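Local coordinates for protein DNA polymerase III subunit beta (Helicobacter pylori 26695, PDB 4S3I) that confers processivity on DNA polymerases and other proteins by tethering them to DNA as a sliding clamp, at residues A[132-137]-A[212-217]; A[136-141]-A[363-368]. All blocks are in the same frame, centred on the assembly; numbering follows the deposited sequence.

Contact 1. Residues A[132-137]-A[212-217]; sequences NAPFLV and LFYENF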
ATOM      1  N   ASN A 132       0.119 -19.233 -27.789  1.00 31.95           N
ATOM      2  CA  ASN A 132       0.724 -18.088 -28.461  1.00 39.09           C
ATOM      3  C   ASN A 132      -0.126 -16.815 -28.424  1.00 40.46           C
ATOM      4  O   ASN A 132       0.104 -15.880 -29.191  1.00 39.82           O
ATOM      5  CB  ASN A 132       1.135 -18.448 -29.894  1.00 45.42           C
ATOM      6  CG  ASN A 132       2.343 -19.381 -29.940  1.00 56.21           C
ATOM      7  OD1 ASN A 132       2.308 -20.425 -30.592  1.00 62.20           O
ATOM      8  ND2 ASN A 132       3.413 -19.009 -29.237  1.00 54.34           N
ATOM      9  N   ALA A 133      -1.093 -16.788 -27.514  1.00 30.85           N
ATOM     10  CA  ALA A 133      -1.976 -15.639 -27.336  1.00 30.33           C
ATOM     11  C   ALA A 133      -2.309 -15.503 -25.857  1.00 35.15           C
ATOM     12  O   ALA A 133      -2.114 -16.452 -25.097  1.00 34.13           O
ATOM     13  CB  ALA A 133      -3.239 -15.803 -28.170  1.00 33.79           C
ATOM     14  N   PRO A 134      -2.822 -14.330 -25.436  1.00 31.17           N
ATOM     15  CA  PRO A 134      -3.014 -14.147 -23.991  1.00 29.15           C
ATOM     16  C   PRO A 134      -4.218 -14.886 -23.414  1.00 28.07           C
ATOM     17  O   PRO A 134      -4.494 -14.725 -22.226  1.00 27.59           O
ATOM     18  CB  PRO A 134      -3.246 -12.631 -23.851  1.00 39.30           C
ATOM     19  CG  PRO A 134      -2.731 -12.028 -25.134  1.00 40.77           C
ATOM     20  CD  PRO A 134      -2.973 -13.068 -26.183  1.00 34.14           C
ATOM     21  N   PHE A 135      -4.919 -15.684 -24.209  1.00 28.47           N
ATOM     22  CA  PHE A 135      -6.201 -16.241 -23.744  1.00 30.79           C
ATOM     23  C   PHE A 135      -6.156 -17.056 -22.433  1.00 28.08           C
ATOM     24  O   PHE A 135      -7.069 -16.963 -21.610  1.00 30.82           O
ATOM     25  CB  PHE A 135      -6.899 -17.048 -24.856  1.00 35.71           C
ATOM     26  CG  PHE A 135      -6.068 -18.166 -25.410  1.00 37.53           C
ATOM     27  CD1 PHE A 135      -5.394 -18.009 -26.608  1.00 42.90           C
ATOM     28  CD2 PHE A 135      -5.966 -19.379 -24.738  1.00 34.80           C
ATOM     29  CE1 PHE A 135      -4.628 -19.033 -27.131  1.00 47.17           C
ATOM     30  CE2 PHE A 135      -5.195 -20.409 -25.251  1.00 40.01           C
ATOM     31  CZ  PHE A 135      -4.524 -20.233 -26.454  1.00 45.56           C
ATOM     32  N   LEU A 136      -5.110 -17.852 -22.232  1.00 28.37           N
ATOM     33  CA  LEU A 136      -5.057 -18.687 -21.033  1.00 28.31           C
ATOM     34  C   LEU A 136      -4.853 -17.855 -19.768  1.00 27.72           C
ATOM     35  O   LEU A 136      -5.576 -18.038 -18.786  1.00 27.51           O
ATOM     36  CB  LEU A 136      -3.994 -19.784 -21.163  1.00 30.34           C
ATOM     37  CG  LEU A 136      -3.925 -20.792 -20.007  1.00 29.97           C
ATOM     38  CD1 LEU A 136      -5.261 -21.506 -19.824  1.00 29.14           C
ATOM     39  CD2 LEU A 136      -2.810 -21.816 -20.256  1.00 30.12           C
ATOM     40  N   VAL A 137      -3.900 -16.924 -19.775  1.00 27.51           N
ATOM     41  CA  VAL A 137      -3.702 -16.126 -18.562  1.00 27.03           C
ATOM     42  C   VAL A 137      -4.860 -15.143 -18.359  1.00 27.19           C
ATOM     43  O   VAL A 137      -5.124 -14.695 -17.240  1.00 26.31           O
ATOM     44  CB  VAL A 137      -2.340 -15.398 -18.514  1.00 30.38           C
ATOM     45  CG1 VAL A 137      -1.198 -16.366 -18.851  1.00 31.34           C
ATOM     46  CG2 VAL A 137      -2.327 -14.180 -19.451  1.00 33.07           C
ATOM     47  N   LEU A 212       4.443 -14.301 -14.044  1.00 31.03           N
ATOM     48  CA  LEU A 212       5.555 -14.759 -14.856  1.00 27.41           C
ATOM     49  C   LEU A 212       5.239 -14.777 -16.338  1.00 35.42           C
ATOM     50  O   LEU A 212       6.100 -14.476 -17.175  1.00 31.92           O
ATOM     51  CB  LEU A 212       5.979 -16.164 -14.424  1.00 27.60           C
ATOM     52  CG  LEU A 212       6.628 -16.256 -13.048  1.00 31.27           C
ATOM     53  CD1 LEU A 212       6.665 -17.693 -12.547  1.00 27.94           C
ATOM     54  CD2 LEU A 212       8.033 -15.693 -13.125  1.00 32.73           C
ATOM     55  N   PHE A 213       4.005 -15.142 -16.671  1.00 29.66           N
ATOM     56  CA  PHE A 213       3.704 -15.499 -18.054  1.00 27.74           C
ATOM     57  C   PHE A 213       2.557 -14.681 -18.617  1.00 27.52           C
ATOM     58  O   PHE A 213       1.703 -14.222 -17.880  1.00 30.17           O
ATOM     59  CB  PHE A 213       3.377 -16.990 -18.157  1.00 28.08           C
ATOM     60  CG  PHE A 213       4.480 -17.892 -17.662  1.00 28.40           C
ATOM     61  CD1 PHE A 213       5.614 -18.112 -18.436  1.00 28.85           C
ATOM     62  CD2 PHE A 213       4.376 -18.523 -16.429  1.00 28.34           C
ATOM     63  CE1 PHE A 213       6.647 -18.950 -17.980  1.00 29.39           C
ATOM     64  CE2 PHE A 213       5.391 -19.364 -15.960  1.00 28.69           C
ATOM     65  CZ  PHE A 213       6.531 -19.574 -16.735  1.00 29.09           C
ATOM     66  N   TYR A 214       2.544 -14.522 -19.931  1.00 27.85           N
ATOM     67  CA  TYR A 214       1.474 -13.799 -20.600  1.00 27.89           C
ATOM     68  C   TYR A 214       1.114 -14.523 -21.904  1.00 28.25           C
ATOM     69  O   TYR A 214       0.025 -15.080 -22.042  1.00 28.23           O
ATOM     70  CB  TYR A 214       1.906 -12.357 -20.854  1.00 30.82           C
ATOM     71  CG  TYR A 214       0.832 -11.513 -21.497  1.00 33.66           C
ATOM     72  CD1 TYR A 214      -0.338 -11.213 -20.812  1.00 31.50           C
ATOM     73  CD2 TYR A 214       0.995 -11.006 -22.781  1.00 35.31           C
ATOM     74  CE1 TYR A 214      -1.330 -10.436 -21.396  1.00 34.02           C
ATOM     75  CE2 TYR A 214       0.013 -10.227 -23.373  1.00 39.23           C
ATOM     76  CZ  TYR A 214      -1.146  -9.947 -22.674  1.00 36.97           C
ATOM     77  OH  TYR A 214      -2.133  -9.175 -23.250  1.00 42.36           O
ATOM     78  N   GLU A 215       2.045 -14.546 -22.849  1.00 28.78           N
ATOM     79  CA  GLU A 215       1.846 -15.333 -24.056  1.00 33.62           C
ATOM     80  C   GLU A 215       3.159 -15.952 -24.524  1.00 35.50           C
ATOM     81  O   GLU A 215       4.225 -15.653 -23.976  1.00 34.95           O
ATOM     82  CB  GLU A 215       1.222 -14.478 -25.164  1.00 32.08           C
ATOM     83  CG  GLU A 215       2.053 -13.261 -25.543  1.00 37.83           C
ATOM     84  CD  GLU A 215       1.365 -12.409 -26.595  1.00 49.12           C
ATOM     85  OE1 GLU A 215       0.224 -12.759 -26.982  1.00 48.84           O
ATOM     86  OE2 GLU A 215       1.963 -11.400 -27.031  1.00 47.37           O
ATOM     87  N   ASN A 216       3.070 -16.803 -25.542  1.00 32.62           N
ATOM     88  CA  ASN A 216       4.225 -17.510 -26.087  1.00 38.62           C
ATOM     89  C   ASN A 216       4.967 -18.303 -25.010  1.00 41.62           C
ATOM     90  O   ASN A 216       6.117 -18.003 -24.666  1.00 37.44           O
ATOM     91  CB  ASN A 216       5.151 -16.560 -26.862  1.00 44.17           C
ATOM     92  CG  ASN A 216       4.497 -16.014 -28.130  1.00 56.18           C
ATOM     93  OD1 ASN A 216       3.693 -16.695 -28.770  1.00 55.44           O
ATOM     94  ND2 ASN A 216       4.837 -14.778 -28.492  1.00 58.83           N
ATOM     95  N   PHE A 217       4.268 -19.293 -24.462  1.00 31.11           N
ATOM     96  CA  PHE A 217       4.861 -20.255 -23.539  1.00 31.16           C
ATOM     97  C   PHE A 217       4.253 -21.618 -23.815  1.00 34.67           C
ATOM     98  O   PHE A 217       3.228 -21.723 -24.489  1.00 33.21           O
ATOM     99  CB  PHE A 217       4.647 -19.858 -22.073  1.00 30.39           C
ATOM    100  CG  PHE A 217       3.195 -19.682 -21.682  1.00 30.64           C
ATOM    101  CD1 PHE A 217       2.595 -18.431 -21.750  1.00 29.43           C
ATOM    102  CD2 PHE A 217       2.435 -20.764 -21.229  1.00 30.06           C
ATOM    103  CE1 PHE A 217       1.260 -18.260 -21.388  1.00 29.04           C
ATOM    104  CE2 PHE A 217       1.097 -20.598 -20.862  1.00 30.31           C
ATOM    105  CZ  PHE A 217       0.509 -19.341 -20.939  1.00 29.15           C
TER
HETATM  106  O   HOH W   1       2.557 -14.120 -30.272  1.00 53.54           O
HETATM  107  O   HOH W   2      -2.059 -16.794 -22.297  1.00 24.68           O
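The chain leaving strand 127-131 for helix 135-143 runs beside the loop between helix 203-212 and strand 217-221, with Asn132 CA and Asn216 CA 4.3 Å apart and Pro134 facing Glu215. Asn216 and Phe217 both lie opposite Val131, a G1 beta bulge, and Phe217 is hydrogen-bonded to Val131 through the backbone. At this end the side chains of Asn132 and Asn216 cross at about a right angle, their amide planes 59° apart, and Asn132 ND2 donates to Asn216 OD1. The modelled separation is very short, so its exact length is doubtful. Water 1 adds a second link, donating to Asn132 O and accepting from Asn216 ND2.

Pro134 lies over one face of the Tyr214 ring, a CH-pi contact with CB 4.0 Å from the ring centroid, while its CG sits 3.6 Å from Tyr214 CZ. Tyr214 CG is anti to the backbone N (chi1 -178°). Glu215 lies alongside the proline, pointing the same way, its OE1 3.3 Å from Pro134 CD. Farther in, Val137 splits its methyls: CG2 packs on Tyr214 CD1 at 3.8 Å, and CG1 approaches Phe217 CE1. Leu136 CD2 comes to the edge of the Phe217 ring, 4.1 Å from CE2.

Water 2 joins the backbones, donating to Ala133 O and, at 2.7 Å, to Tyr214 O and accepting from Val137 N. Three bonds thus grip this water, which satisfies the amide of a first-turn helix residue and ties the helix start to the loop, between an apolar inner end and a polar, more exposed outer one.

Contact 2. Residues A[136-141]-A[363-368]; sequences LVDAFK and LNAKIS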
ATOM      1  N   LEU A 136      -5.110 -17.852 -22.232  1.00 28.37           N
ATOM      2  CA  LEU A 136      -5.057 -18.687 -21.033  1.00 28.31           C
ATOM      3  C   LEU A 136      -4.853 -17.855 -19.768  1.00 27.72           C
ATOM      4  O   LEU A 136      -5.576 -18.038 -18.786  1.00 27.51           O
ATOM      5  CB  LEU A 136      -3.994 -19.784 -21.163  1.00 30.34           C
ATOM      6  CG  LEU A 136      -3.925 -20.792 -20.007  1.00 29.97           C
ATOM      7  CD1 LEU A 136      -5.261 -21.506 -19.824  1.00 29.14           C
ATOM      8  CD2 LEU A 136      -2.810 -21.816 -20.256  1.00 30.12           C
ATOM      9  N   VAL A 137      -3.900 -16.924 -19.775  1.00 27.51           N
ATOM     10  CA  VAL A 137      -3.702 -16.126 -18.562  1.00 27.03           C
ATOM     11  C   VAL A 137      -4.860 -15.143 -18.359  1.00 27.19           C
ATOM     12  O   VAL A 137      -5.124 -14.695 -17.240  1.00 26.31           O
ATOM     13  CB  VAL A 137      -2.340 -15.398 -18.514  1.00 30.38           C
ATOM     14  CG1 VAL A 137      -1.198 -16.366 -18.851  1.00 31.34           C
ATOM     15  CG2 VAL A 137      -2.327 -14.180 -19.451  1.00 33.07           C
ATOM     16  N   ASP A 138      -5.536 -14.799 -19.450  1.00 27.22           N
ATOM     17  CA  ASP A 138      -6.727 -13.962 -19.359  1.00 26.41           C
ATOM     18  C   ASP A 138      -7.805 -14.733 -18.599  1.00 26.36           C
ATOM     19  O   ASP A 138      -8.431 -14.210 -17.685  1.00 26.04           O
ATOM     20  CB  ASP A 138      -7.209 -13.589 -20.763  1.00 26.64           C
ATOM     21  CG  ASP A 138      -8.333 -12.554 -20.741  1.00 31.41           C
ATOM     22  OD1 ASP A 138      -8.201 -11.550 -20.014  1.00 28.11           O
ATOM     23  OD2 ASP A 138      -9.349 -12.743 -21.446  1.00 32.12           O
ATOM     24  N   ALA A 139      -8.004 -15.991 -18.978  1.00 26.74           N
ATOM     25  CA  ALA A 139      -8.932 -16.862 -18.271  1.00 26.84           C
ATOM     26  C   ALA A 139      -8.535 -17.002 -16.800  1.00 29.50           C
ATOM     27  O   ALA A 139      -9.380 -16.930 -15.914  1.00 26.57           O
ATOM     28  CB  ALA A 139      -9.002 -18.244 -18.957  1.00 27.42           C
ATOM     29  N   PHE A 140      -7.246 -17.221 -16.543  1.00 26.80           N
ATOM     30  CA  PHE A 140      -6.759 -17.384 -15.175  1.00 26.75           C
ATOM     31  C   PHE A 140      -7.039 -16.120 -14.355  1.00 26.30           C
ATOM     32  O   PHE A 140      -7.532 -16.187 -13.230  1.00 26.28           O
ATOM     33  CB  PHE A 140      -5.241 -17.673 -15.158  1.00 26.92           C
ATOM     34  CG  PHE A 140      -4.873 -19.073 -15.558  1.00 27.48           C
ATOM     35  CD1 PHE A 140      -5.848 -20.038 -15.773  1.00 27.84           C
ATOM     36  CD2 PHE A 140      -3.535 -19.432 -15.696  1.00 42.05           C
ATOM     37  CE1 PHE A 140      -5.505 -21.333 -16.141  1.00 28.65           C
ATOM     38  CE2 PHE A 140      -3.179 -20.728 -16.061  1.00 41.69           C
ATOM     39  CZ  PHE A 140      -4.166 -21.679 -16.281  1.00 36.45           C
ATOM     40  N   LYS A 141      -6.713 -14.967 -14.918  1.00 26.02           N
ATOM     41  CA  LYS A 141      -6.875 -13.723 -14.163  1.00 25.68           C
ATOM     42  C   LYS A 141      -8.355 -13.431 -13.903  1.00 31.51           C
ATOM     43  O   LYS A 141      -8.725 -12.871 -12.865  1.00 26.97           O
ATOM     44  CB  LYS A 141      -6.225 -12.557 -14.913  1.00 25.53           C
ATOM     45  CG  LYS A 141      -6.159 -11.266 -14.118  1.00 50.98           C
ATOM     46  CD  LYS A 141      -5.992 -10.052 -15.033  1.00 57.69           C
ATOM     47  CE  LYS A 141      -5.936  -8.758 -14.221  1.00 62.37           C
ATOM     48  NZ  LYS A 141      -6.215  -7.535 -15.036  1.00 67.47           N
ATOM     49  N   LEU A 363      -7.903 -13.698 -29.086  1.00 66.18           N
ATOM     50  CA  LEU A 363      -6.890 -13.248 -28.136  1.00 58.62           C
ATOM     51  C   LEU A 363      -7.304 -13.369 -26.677  1.00 53.53           C
ATOM     52  O   LEU A 363      -6.460 -13.408 -25.776  1.00 54.02           O
ATOM     53  CB  LEU A 363      -6.547 -11.798 -28.450  1.00 60.13           C
ATOM     54  CG  LEU A 363      -6.047 -11.659 -29.883  1.00 65.50           C
ATOM     55  CD1 LEU A 363      -6.456 -10.334 -30.513  1.00 69.62           C
ATOM     56  CD2 LEU A 363      -4.544 -11.843 -29.912  1.00 68.74           C
ATOM     57  N   ASN A 364      -8.610 -13.455 -26.460  1.00 47.12           N
ATOM     58  CA  ASN A 364      -9.201 -13.266 -25.142  1.00 45.71           C
ATOM     59  C   ASN A 364     -10.068 -14.444 -24.721  1.00 37.68           C
ATOM     60  O   ASN A 364     -10.609 -15.167 -25.556  1.00 40.29           O
ATOM     61  CB  ASN A 364     -10.066 -12.011 -25.184  1.00 54.87           C
ATOM     62  CG  ASN A 364     -10.995 -11.999 -26.403  1.00 73.37           C
ATOM     63  OD1 ASN A 364     -10.530 -11.947 -27.552  1.00 74.83           O
ATOM     64  ND2 ASN A 364     -12.307 -12.058 -26.160  1.00 74.29           N
ATOM     65  N   ALA A 365     -10.213 -14.630 -23.416  1.00 30.87           N
ATOM     66  CA  ALA A 365     -11.152 -15.617 -22.909  1.00 28.37           C
ATOM     67  C   ALA A 365     -12.460 -14.892 -22.599  1.00 28.21           C
ATOM     68  O   ALA A 365     -12.428 -13.763 -22.107  1.00 28.57           O
ATOM     69  CB  ALA A 365     -10.610 -16.260 -21.660  1.00 27.83           C
ATOM     70  N   LYS A 366     -13.599 -15.536 -22.844  1.00 27.29           N
ATOM     71  CA  LYS A 366     -14.876 -14.980 -22.386  1.00 26.97           C
ATOM     72  C   LYS A 366     -15.421 -15.801 -21.234  1.00 26.92           C
ATOM     73  O   LYS A 366     -15.797 -16.960 -21.397  1.00 28.83           O
ATOM     74  CB  LYS A 366     -15.892 -14.899 -23.523  1.00 27.25           C
ATOM     75  CG  LYS A 366     -15.380 -14.158 -24.748  1.00 27.47           C
ATOM     76  CD  LYS A 366     -16.511 -13.906 -25.729  1.00 27.73           C
ATOM     77  CE  LYS A 366     -15.995 -13.284 -27.017  1.00 28.12           C
ATOM     78  NZ  LYS A 366     -17.124 -13.182 -27.998  1.00 29.23           N
ATOM     79  N   ILE A 367     -15.451 -15.179 -20.064  1.00 26.51           N
ATOM     80  CA  ILE A 367     -15.814 -15.851 -18.827  1.00 26.52           C
ATOM     81  C   ILE A 367     -17.294 -15.600 -18.545  1.00 28.38           C
ATOM     82  O   ILE A 367     -17.782 -14.485 -18.736  1.00 26.15           O
ATOM     83  CB  ILE A 367     -14.964 -15.315 -17.633  1.00 28.47           C
ATOM     84  CG1 ILE A 367     -13.623 -16.054 -17.530  1.00 28.76           C
ATOM     85  CG2 ILE A 367     -15.696 -15.501 -16.309  1.00 26.18           C
ATOM     86  CD1 ILE A 367     -12.811 -16.102 -18.796  1.00 26.58           C
ATOM     87  N   SER A 368     -17.998 -16.640 -18.105  1.00 26.91           N
ATOM     88  CA  SER A 368     -19.387 -16.533 -17.687  1.00 26.77           C
ATOM     89  C   SER A 368     -19.400 -16.893 -16.222  1.00 31.14           C
ATOM     90  O   SER A 368     -18.621 -17.752 -15.798  1.00 27.11           O
ATOM     91  CB  SER A 368     -20.261 -17.531 -18.472  1.00 27.26           C
ATOM     92  OG  SER A 368     -20.212 -17.265 -19.858  1.00 29.40           O
TER
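Helix 135-143 of the central clamp domain meets here the chain segment that leads into strand 368-371 of the C-terminal domain, so the contact belongs to the junction between two domains of the beta clamp. Asp138 extends its carboxylate toward segment 363-368, CG anti to the backbone N (chi1 -172°), and OD2 accepts the backbone N-H of Ala365 at 2.9 Å through its anti lone pair, with an N-H...O angle of 156°. The same oxygen forms a salt bridge with Lys142, one turn later in the helix. Lys142 NZ also donates to Ala365 O, which lies 3.3 Å from Asp138 OD2; the ammonium group probably offsets the repulsion between these two acceptors. Ala365 is therefore held at both its N-H and its carbonyl. Beside this polar grip, Ala139 CB meets Ala365 CB at 3.7 Å, two small side chains that let helix and segment come close. Ile367 CD1 extends the apolar patch, 4.0 Å from Ala139 CA. Strand 179-185 lies against the same patch, Thr183 touching Ala139 and Ile367 and Leu185 touching Ala365, while Phe140 of the helix packs on helix 203-212 and strand 158-164.

Overall arrangement
Both contacts use helix 135-143, with Leu136 and Val137 common to their segments, and their centres lie 10 Å apart. Contact 1 stays within the central domain, joining the start of the helix to the loop before strand 217-221. Contact 2 joins the next two helix residues, Asp138 and Ala139, to the C-terminal domain. The first is larger and only partly buried, combining side-chain amides, bridging waters and aromatic packing; the second is smaller and buried, relying on a carboxylate, a backbone amide and aliphatic side chains, two of them alanines. They also touch directly: Pro134 CD packs on Leu363 O, and Phe135 O on Ala365 CB, making the helix start a meeting place for both.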